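Local coordinates for hypothetical protein PA2201 (PDB 2FEF) that is of unknown function but carries a C-terminal region of the PoNi family, consistent with a role as an immunity protein against a PoNe-type toxin, at residues A121-S124 / L125-Q128; F52-H56 / G57-P61; W269-G272 / V273-S277. All coordinates share one frame; numbering follows the deposited sequence.

Interaction 1 (A121-S124 / L125-Q128); sequences ARDS and LREQ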
loop_
_atom_site.group_PDB
_atom_site.type_symbol
_atom_site.label_atom_id
_atom_site.label_comp_id
_atom_site.label_asym_id
_atom_site.label_seq_id
_atom_site.Cartn_x
_atom_site.Cartn_y
_atom_site.Cartn_z
ATOM N N ALA B 121 -9.751 -22.629 -6.343
ATOM C CA ALA B 121 -10.349 -22.394 -5.012
ATOM C C ALA B 121 -11.793 -22.863 -4.979
ATOM O O ALA B 121 -12.256 -23.399 -3.993
ATOM C CB ALA B 121 -10.300 -20.893 -4.663
ATOM N N ARG B 122 -12.529 -22.582 -6.043
ATOM C CA ARG B 122 -13.949 -22.961 -6.070
ATOM C C ARG B 122 -14.091 -24.466 -6.150
ATOM O O ARG B 122 -15.007 -25.061 -5.560
ATOM C CB ARG B 122 -14.644 -22.262 -7.241
ATOM C CG ARG B 122 -14.927 -20.781 -6.965
ATOM C CD ARG B 122 -15.194 -20.068 -8.263
ATOM N NE ARG B 122 -15.685 -18.726 -8.003
ATOM C CZ ARG B 122 -15.978 -17.845 -8.955
ATOM N NH1 ARG B 122 -15.835 -18.172 -10.238
ATOM N NH2 ARG B 122 -16.407 -16.640 -8.607
ATOM N N ASP B 123 -13.173 -25.101 -6.863
ATOM C CA ASP B 123 -13.118 -26.573 -6.882
ATOM C C ASP B 123 -12.836 -27.143 -5.506
ATOM O O ASP B 123 -13.490 -28.102 -5.074
ATOM C CB ASP B 123 -12.024 -27.066 -7.839
ATOM C CG ASP B 123 -12.356 -26.800 -9.300
ATOM O OD1 ASP B 123 -13.537 -26.529 -9.626
ATOM O OD2 ASP B 123 -11.412 -26.876 -10.122
ATOM N N SER B 124 -11.831 -26.588 -4.832
ATOM C CA SER B 124 -11.507 -27.026 -3.470
ATOM C C SER B 124 -12.733 -26.942 -2.535
ATOM O O SER B 124 -13.048 -27.911 -1.823
ATOM C CB SER B 124 -10.330 -26.200 -2.919
ATOM O OG SER B 124 -9.994 -26.637 -1.599
ATOM N N LEU B 125 -13.428 -25.802 -2.553
ATOM C CA LEU B 125 -14.651 -25.604 -1.780
ATOM C C LEU B 125 -15.741 -26.611 -2.117
ATOM O O LEU B 125 -16.346 -27.204 -1.212
ATOM C CB LEU B 125 -15.186 -24.184 -1.953
ATOM C CG LEU B 125 -14.414 -23.046 -1.282
ATOM C CD1 LEU B 125 -14.895 -21.718 -1.810
ATOM C CD2 LEU B 125 -14.588 -23.115 0.230
ATOM N N ARG B 126 -15.985 -26.822 -3.416
ATOM C CA ARG B 126 -16.910 -27.889 -3.852
ATOM C C ARG B 126 -16.540 -29.256 -3.303
ATOM O O ARG B 126 -17.396 -29.966 -2.765
ATOM C CB ARG B 126 -17.016 -27.965 -5.377
ATOM C CG ARG B 126 -17.927 -29.111 -5.846
ATOM C CD ARG B 126 -17.867 -29.312 -7.356
ATOM N NE ARG B 126 -16.555 -29.790 -7.787
ATOM C CZ ARG B 126 -15.692 -29.058 -8.483
ATOM N NH1 ARG B 126 -16.002 -27.822 -8.834
ATOM N NH2 ARG B 126 -14.516 -29.570 -8.828
ATOM N N GLU B 127 -15.273 -29.641 -3.408
ATOM C CA GLU B 127 -14.911 -30.960 -2.894
ATOM C C GLU B 127 -14.870 -31.060 -1.353
ATOM O O GLU B 127 -14.787 -32.164 -0.799
ATOM C CB GLU B 127 -13.674 -31.549 -3.606
ATOM C CG GLU B 127 -12.338 -30.883 -3.358
ATOM C CD GLU B 127 -11.449 -30.851 -4.617
ATOM O OE1 GLU B 127 -11.927 -31.189 -5.732
ATOM O OE2 GLU B 127 -10.264 -30.454 -4.493
ATOM N N GLN B 128 -14.974 -29.915 -0.682
ATOM C CA GLN B 128 -15.153 -29.841 0.772
ATOM C C GLN B 128 -16.641 -29.791 1.183
ATOM O O GLN B 128 -16.957 -29.726 2.369
ATOM C CB GLN B 128 -14.438 -28.603 1.322
ATOM C CG GLN B 128 -12.919 -28.722 1.413
ATOM C CD GLN B 128 -12.257 -27.448 1.944
ATOM O OE1 GLN B 128 -12.923 -26.439 2.218
ATOM N NE2 GLN B 128 -10.934 -27.491 2.089
#
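Asp123 and Arg126 pair side by side along the last turn of helix 97-127, an i to i+3 salt bridge on the outer side of an alpha helix that ends here. The tight part of this turn is backbone. Leu125 N reaches Ala121 O at 3.0 Å, Arg126 N reaches Arg122 O and Glu127 N reaches Asp123 O, all three nearly straight, whereas the next bond in the series, Gln128 N to Ser124 O, is weak and bent to 127° at the donor hydrogen, where the helix gives out. The face turned to helix 66-93 carries Ala121 and Leu125, one turn apart and both touching Leu70; Leu125 CG sits 3.5 Å from Ala121 O. Ser124 has its OG anti to the backbone N, from where it bonds Gly66 N.

The opposite character prevails around Arg126, an exposed residue. Its chain leaves anti to the backbone N and bends at chi3 (67°), folding the guanidinium back so that one face lies over Asp123 CA and O. Glu127, also exposed, curls back as well, its CG 3.4 Å from Ser124 O. Arg122, by contrast, extends away from this turn and gives its NH1 to Ala136 O. The carboxylate of Asp123 and the guanidinium of Arg126 have their planes 59° apart, and one oxygen takes both nitrogens. Arg126 NH1 meets Asp123 OD1 at 2.9 Å, from the anti side and out of the carboxylate plane, while Arg126 NH2 adds a weak bond of 3.3 Å to Asp123 OD1.

Interaction 2 (F52-H56 / G57-P61); sequences FSRSH and GYRQP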
loop_
_atom_site.group_PDB
_atom_site.type_symbol
_atom_site.label_atom_id
_atom_site.label_comp_id
_atom_site.label_asym_id
_atom_site.label_seq_id
_atom_site.Cartn_x
_atom_site.Cartn_y
_atom_site.Cartn_z
ATOM N N PHE B 52 2.758 -6.941 -3.904
ATOM C CA PHE B 52 2.084 -8.187 -4.283
ATOM C C PHE B 52 3.089 -9.302 -4.646
ATOM O O PHE B 52 2.972 -10.442 -4.182
ATOM C CB PHE B 52 1.145 -7.953 -5.479
ATOM C CG PHE B 52 0.498 -9.233 -6.002
ATOM C CD1 PHE B 52 -0.378 -9.968 -5.187
ATOM C CD2 PHE B 52 0.770 -9.682 -7.292
ATOM C CE1 PHE B 52 -0.980 -11.140 -5.674
ATOM C CE2 PHE B 52 0.160 -10.828 -7.790
ATOM C CZ PHE B 52 -0.698 -11.568 -6.986
ATOM N N SER B 53 4.087 -8.950 -5.433
ATOM C CA SER B 53 5.134 -9.915 -5.852
ATOM C C SER B 53 5.945 -10.480 -4.675
ATOM O O SER B 53 6.563 -11.583 -4.760
ATOM C CB SER B 53 6.052 -9.254 -6.926
ATOM O OG SER B 53 7.101 -8.494 -6.306
ATOM N N ARG B 54 5.993 -9.739 -3.569
ATOM C CA ARG B 54 6.736 -10.189 -2.396
ATOM C C ARG B 54 5.837 -10.867 -1.375
ATOM O O ARG B 54 6.346 -11.410 -0.388
ATOM C CB ARG B 54 7.504 -9.035 -1.742
ATOM C CG ARG B 54 8.513 -8.334 -2.679
ATOM C CD ARG B 54 9.614 -9.337 -3.145
ATOM N NE ARG B 54 10.384 -9.824 -1.993
ATOM C CZ ARG B 54 11.349 -10.741 -2.066
ATOM N NH1 ARG B 54 11.667 -11.268 -3.236
ATOM N NH2 ARG B 54 12.000 -11.137 -0.974
ATOM N N SER B 55 4.515 -10.840 -1.605
ATOM C CA SER B 55 3.540 -11.474 -0.678
ATOM C C SER B 55 3.603 -13.000 -0.690
ATOM O O SER B 55 3.978 -13.603 -1.672
ATOM C CB SER B 55 2.104 -10.968 -0.975
ATOM O OG SER B 55 1.638 -11.468 -2.235
ATOM N N HIS B 56 3.266 -13.634 0.436
ATOM C CA HIS B 56 3.211 -15.087 0.502
ATOM C C HIS B 56 2.220 -15.652 -0.510
ATOM O O HIS B 56 2.508 -16.639 -1.148
ATOM C CB HIS B 56 2.813 -15.547 1.905
ATOM C CG HIS B 56 2.899 -17.028 2.079
ATOM N ND1 HIS B 56 1.813 -17.858 1.912
ATOM C CD2 HIS B 56 3.953 -17.834 2.326
ATOM C CE1 HIS B 56 2.185 -19.113 2.089
ATOM N NE2 HIS B 56 3.478 -19.127 2.352
ATOM N N GLY B 57 1.085 -14.979 -0.695
ATOM C CA GLY B 57 0.052 -15.504 -1.615
ATOM C C GLY B 57 0.464 -15.477 -3.077
ATOM O O GLY B 57 0.010 -16.285 -3.866
ATOM N N TYR B 58 1.349 -14.561 -3.452
ATOM C CA TYR B 58 1.958 -14.639 -4.786
ATOM C C TYR B 58 3.055 -15.732 -4.862
ATOM O O TYR B 58 3.112 -16.514 -5.801
ATOM C CB TYR B 58 2.549 -13.293 -5.177
ATOM C CG TYR B 58 3.235 -13.317 -6.521
ATOM C CD1 TYR B 58 2.492 -13.333 -7.694
ATOM C CD2 TYR B 58 4.626 -13.384 -6.610
ATOM C CE1 TYR B 58 3.130 -13.365 -8.951
ATOM C CE2 TYR B 58 5.275 -13.428 -7.853
ATOM C CZ TYR B 58 4.512 -13.416 -9.007
ATOM O OH TYR B 58 5.154 -13.473 -10.214
ATOM N N ARG B 59 3.944 -15.758 -3.890
ATOM C CA ARG B 59 5.121 -16.609 -3.967
ATOM C C ARG B 59 4.822 -18.086 -3.688
ATOM O O ARG B 59 5.574 -18.966 -4.114
ATOM C CB ARG B 59 6.157 -16.125 -2.975
ATOM C CG ARG B 59 6.858 -14.803 -3.385
ATOM C CD ARG B 59 8.186 -14.754 -2.624
ATOM N NE ARG B 59 8.174 -13.708 -1.628
ATOM C CZ ARG B 59 9.071 -13.530 -0.654
ATOM N NH1 ARG B 59 10.089 -14.363 -0.467
ATOM N NH2 ARG B 59 8.925 -12.495 0.147
ATOM N N GLN B 60 3.758 -18.349 -2.938
ATOM C CA GLN B 60 3.333 -19.702 -2.623
ATOM C C GLN B 60 1.833 -19.778 -2.777
ATOM O O GLN B 60 1.131 -19.895 -1.777
ATOM C CB GLN B 60 3.703 -20.062 -1.173
ATOM C CG GLN B 60 5.158 -19.882 -0.825
ATOM C CD GLN B 60 6.010 -21.035 -1.293
ATOM O OE1 GLN B 60 5.498 -22.126 -1.599
ATOM N NE2 GLN B 60 7.331 -20.816 -1.338
ATOM N N PRO B 61 1.331 -19.711 -4.020
ATOM C CA PRO B 61 -0.112 -19.606 -4.203
ATOM C C PRO B 61 -0.849 -20.918 -3.970
ATOM O O PRO B 61 -2.067 -20.930 -3.977
ATOM C CB PRO B 61 -0.251 -19.181 -5.668
ATOM C CG PRO B 61 0.966 -19.649 -6.316
ATOM C CD PRO B 61 2.055 -19.734 -5.307
#
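Ser55 and Tyr58 meet at the start of helix 56-59, a short helix that begins just after helix 35-54 ends and has Ser55 as its N-cap. Within its first turn the carbonyl of Gly57 accepts from Asn72 and Trp76 of helix 66-93. At Tyr58 the cap closes: Tyr58 N gives a weak bond to Ser55 OG, whose hydroxyl donates in turn to Phe52 O at 2.6 Å, in the carbonyl plane on a lone pair. Tyr58 CB stands over the centre of the Phe52 ring, 12° off its normal, a CH-pi contact. The two rings meet obliquely, with Tyr58 CD1 3.4 Å from Phe52 CE2, and Tyr58 OH goes on to Asn10.

Arg59 turns back along the chain through a bend at chi3 (-112°) and grips one atom side-on: Arg59 NH2 reaches Arg54 O at 2.8 Å, and Arg59 NE comes to Arg54 O at 3.2 Å from above the carbonyl plane. This lays its guanidinium on that of Arg54, centres 3.9 Å apart. Gln60, first to leave helical geometry, bonds His56 O through its N and sets CB over one face of the His56 imidazole, 3.9 Å from the centroid.

The stacked arginines are not left to their like charges. In the second subunit, whose Trp74 stacks on His56, Glu81 forms salt bridges to both arginines, one carboxylate oxygen to each, so the like charges are probably offset by a shared carboxylate across the subunit interface.

Interaction 3 (W269-G272 / V273-S277); sequences WDDG and VLRAS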
loop_
_atom_site.group_PDB
_atom_site.type_symbol
_atom_site.label_atom_id
_atom_site.label_comp_id
_atom_site.label_asym_id
_atom_site.label_seq_id
_atom_site.Cartn_x
_atom_site.Cartn_y
_atom_site.Cartn_z
ATOM N N TRP B 269 -9.151 -0.813 -42.778
ATOM C CA TRP B 269 -9.581 0.325 -43.564
ATOM C C TRP B 269 -8.677 1.557 -43.424
ATOM O O TRP B 269 -7.834 1.620 -42.527
ATOM C CB TRP B 269 -11.014 0.684 -43.187
ATOM C CG TRP B 269 -11.217 1.013 -41.729
ATOM C CD1 TRP B 269 -10.313 1.567 -40.846
ATOM C CD2 TRP B 269 -12.422 0.851 -41.012
ATOM N NE1 TRP B 269 -10.897 1.758 -39.631
ATOM C CE2 TRP B 269 -12.192 1.314 -39.695
ATOM C CE3 TRP B 269 -13.681 0.334 -41.347
ATOM C CZ2 TRP B 269 -13.172 1.284 -38.720
ATOM C CZ3 TRP B 269 -14.655 0.309 -40.389
ATOM C CH2 TRP B 269 -14.395 0.782 -39.080
ATOM N N ASP B 270 -8.867 2.518 -44.333
ATOM C CA ASP B 270 -8.205 3.821 -44.246
ATOM C C ASP B 270 -8.857 4.628 -43.140
ATOM O O ASP B 270 -9.992 5.079 -43.284
ATOM C CB ASP B 270 -8.304 4.554 -45.597
ATOM C CG ASP B 270 -7.529 5.866 -45.615
ATOM O OD1 ASP B 270 -7.100 6.355 -44.552
ATOM O OD2 ASP B 270 -7.366 6.436 -46.709
ATOM N N ASP B 271 -8.147 4.762 -42.020
ATOM C CA ASP B 271 -8.719 5.319 -40.798
ATOM C C ASP B 271 -8.428 6.804 -40.675
ATOM O O ASP B 271 -8.565 7.369 -39.610
ATOM C CB ASP B 271 -8.225 4.555 -39.558
ATOM C CG ASP B 271 -6.730 4.712 -39.332
ATOM O OD1 ASP B 271 -6.065 5.439 -40.140
ATOM O OD2 ASP B 271 -6.242 4.176 -38.326
ATOM N N GLY B 272 -8.044 7.450 -41.784
ATOM C CA GLY B 272 -7.628 8.841 -41.714
ATOM C C GLY B 272 -8.629 9.774 -41.033
ATOM O O GLY B 272 -8.244 10.628 -40.227
ATOM N N VAL B 273 -9.907 9.623 -41.343
ATOM C CA VAL B 273 -10.939 10.466 -40.735
ATOM C C VAL B 273 -10.939 10.354 -39.192
ATOM O O VAL B 273 -11.180 11.343 -38.476
ATOM C CB VAL B 273 -12.347 10.190 -41.344
ATOM C CG1 VAL B 273 -12.885 8.804 -41.002
ATOM C CG2 VAL B 273 -13.334 11.307 -40.970
ATOM N N LEU B 274 -10.576 9.179 -38.694
ATOM C CA LEU B 274 -10.614 8.962 -37.249
ATOM C C LEU B 274 -9.391 9.518 -36.504
ATOM O O LEU B 274 -9.434 9.744 -35.288
ATOM C CB LEU B 274 -10.793 7.475 -36.959
ATOM C CG LEU B 274 -11.940 6.783 -37.700
ATOM C CD1 LEU B 274 -11.913 5.334 -37.311
ATOM C CD2 LEU B 274 -13.296 7.437 -37.381
ATOM N N ARG B 275 -8.296 9.735 -37.227
ATOM C CA ARG B 275 -7.054 10.219 -36.597
ATOM C C ARG B 275 -7.146 11.657 -36.103
ATOM O O ARG B 275 -6.319 12.096 -35.290
ATOM C CB ARG B 275 -5.872 10.054 -37.565
ATOM C CG ARG B 275 -5.650 8.594 -37.816
ATOM C CD ARG B 275 -4.255 8.258 -38.183
ATOM N NE ARG B 275 -4.170 6.817 -38.307
ATOM C CZ ARG B 275 -3.078 6.099 -38.100
ATOM N NH1 ARG B 275 -1.948 6.693 -37.738
ATOM N NH2 ARG B 275 -3.141 4.767 -38.225
ATOM N N ALA B 276 -8.132 12.395 -36.593
ATOM C CA ALA B 276 -8.427 13.735 -36.069
ATOM C C ALA B 276 -8.812 13.677 -34.597
ATOM O O ALA B 276 -8.667 14.683 -33.883
ATOM C CB ALA B 276 -9.530 14.383 -36.880
ATOM N N SER B 277 -9.308 12.514 -34.152
ATOM C CA SER B 277 -9.832 12.384 -32.764
ATOM C C SER B 277 -8.703 12.233 -31.753
ATOM O O SER B 277 -7.856 11.357 -31.913
ATOM C CB SER B 277 -10.783 11.204 -32.616
ATOM O OG SER B 277 -11.053 11.049 -31.212
HETATM O O HOH W 1 -10.751 7.865 -43.443
#
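Asp271 and Arg275 form an i to i+4 salt bridge that spans the short, weakly bonded helix 272-275, from the residue before it to its last. Arg275 presents its guanidinium edge, using NE and NH2 side-on, one nitrogen for each carboxylate oxygen. Arg275 NE meets Asp271 OD1 at 3.0 Å, on the syn side but out of the carboxylate plane; Arg275 NH2 meets the syn lone pair of Asp271 OD2 at 3.2 Å. With the planes 60° apart the pairing is twisted, not coplanar. Asp271 CG lies between the backbone N and the carbonyl carbon (chi1 65°), and the Arg275 chain is extended from CG to NE, which brings the two ends together obliquely.

Behind the side chains, the backbone makes a tight turn of mixed pattern. The stronger bonds are i to i+3, Leu274 N to Asp271 O at 2.9 Å and Arg275 N to Gly272 O at 3.1 Å; Arg275 N also makes a weak i to i+4 bond to Asp271 O. One step earlier, Asp270 OD1 accepts from Gly272 N, an Asx turn that bends the chain just ahead of the helix. A water links Asp270 O to Val273 N, and lies 2.9 Å from Val273 N. Leu274 CD1 comes obliquely to the Trp269 indole, 4.4 Å from Trp269 NE1.

The next shell holds both ends of the salt bridge: Tyr280 OH bonds Asp271 OD2, and Asp286 forms a second salt bridge to Arg275 NH2. In the all-helical fold, the turn thus bridges two neighbours: Asp271 and Arg275 touch Val285 of helix 282-292, while Leu274 packs on Ala223 and Leu226 of helix 223-234.

How the interactions relate
Interactions 1 and 2 belong to the N-terminal domain-like region and lie on the same side of the chain's centre, with their own centres about 21 Å apart; both lean on helix 66-93 without touching each other. Interaction 3, in the PoNi-like C-terminal region, lies on the opposite side, about 50 Å from interaction 1 between centres. Interactions 1 and 2 are surface contacts, yet only interaction 2 meets another subunit, and its stacked cations look to that subunit for counter-charge. Interactions 1 and 3 both pair an aspartate with an arginine inside the chain: the first is an exposed pair with a single acceptor, the second a partly buried one tied into a wider polar network.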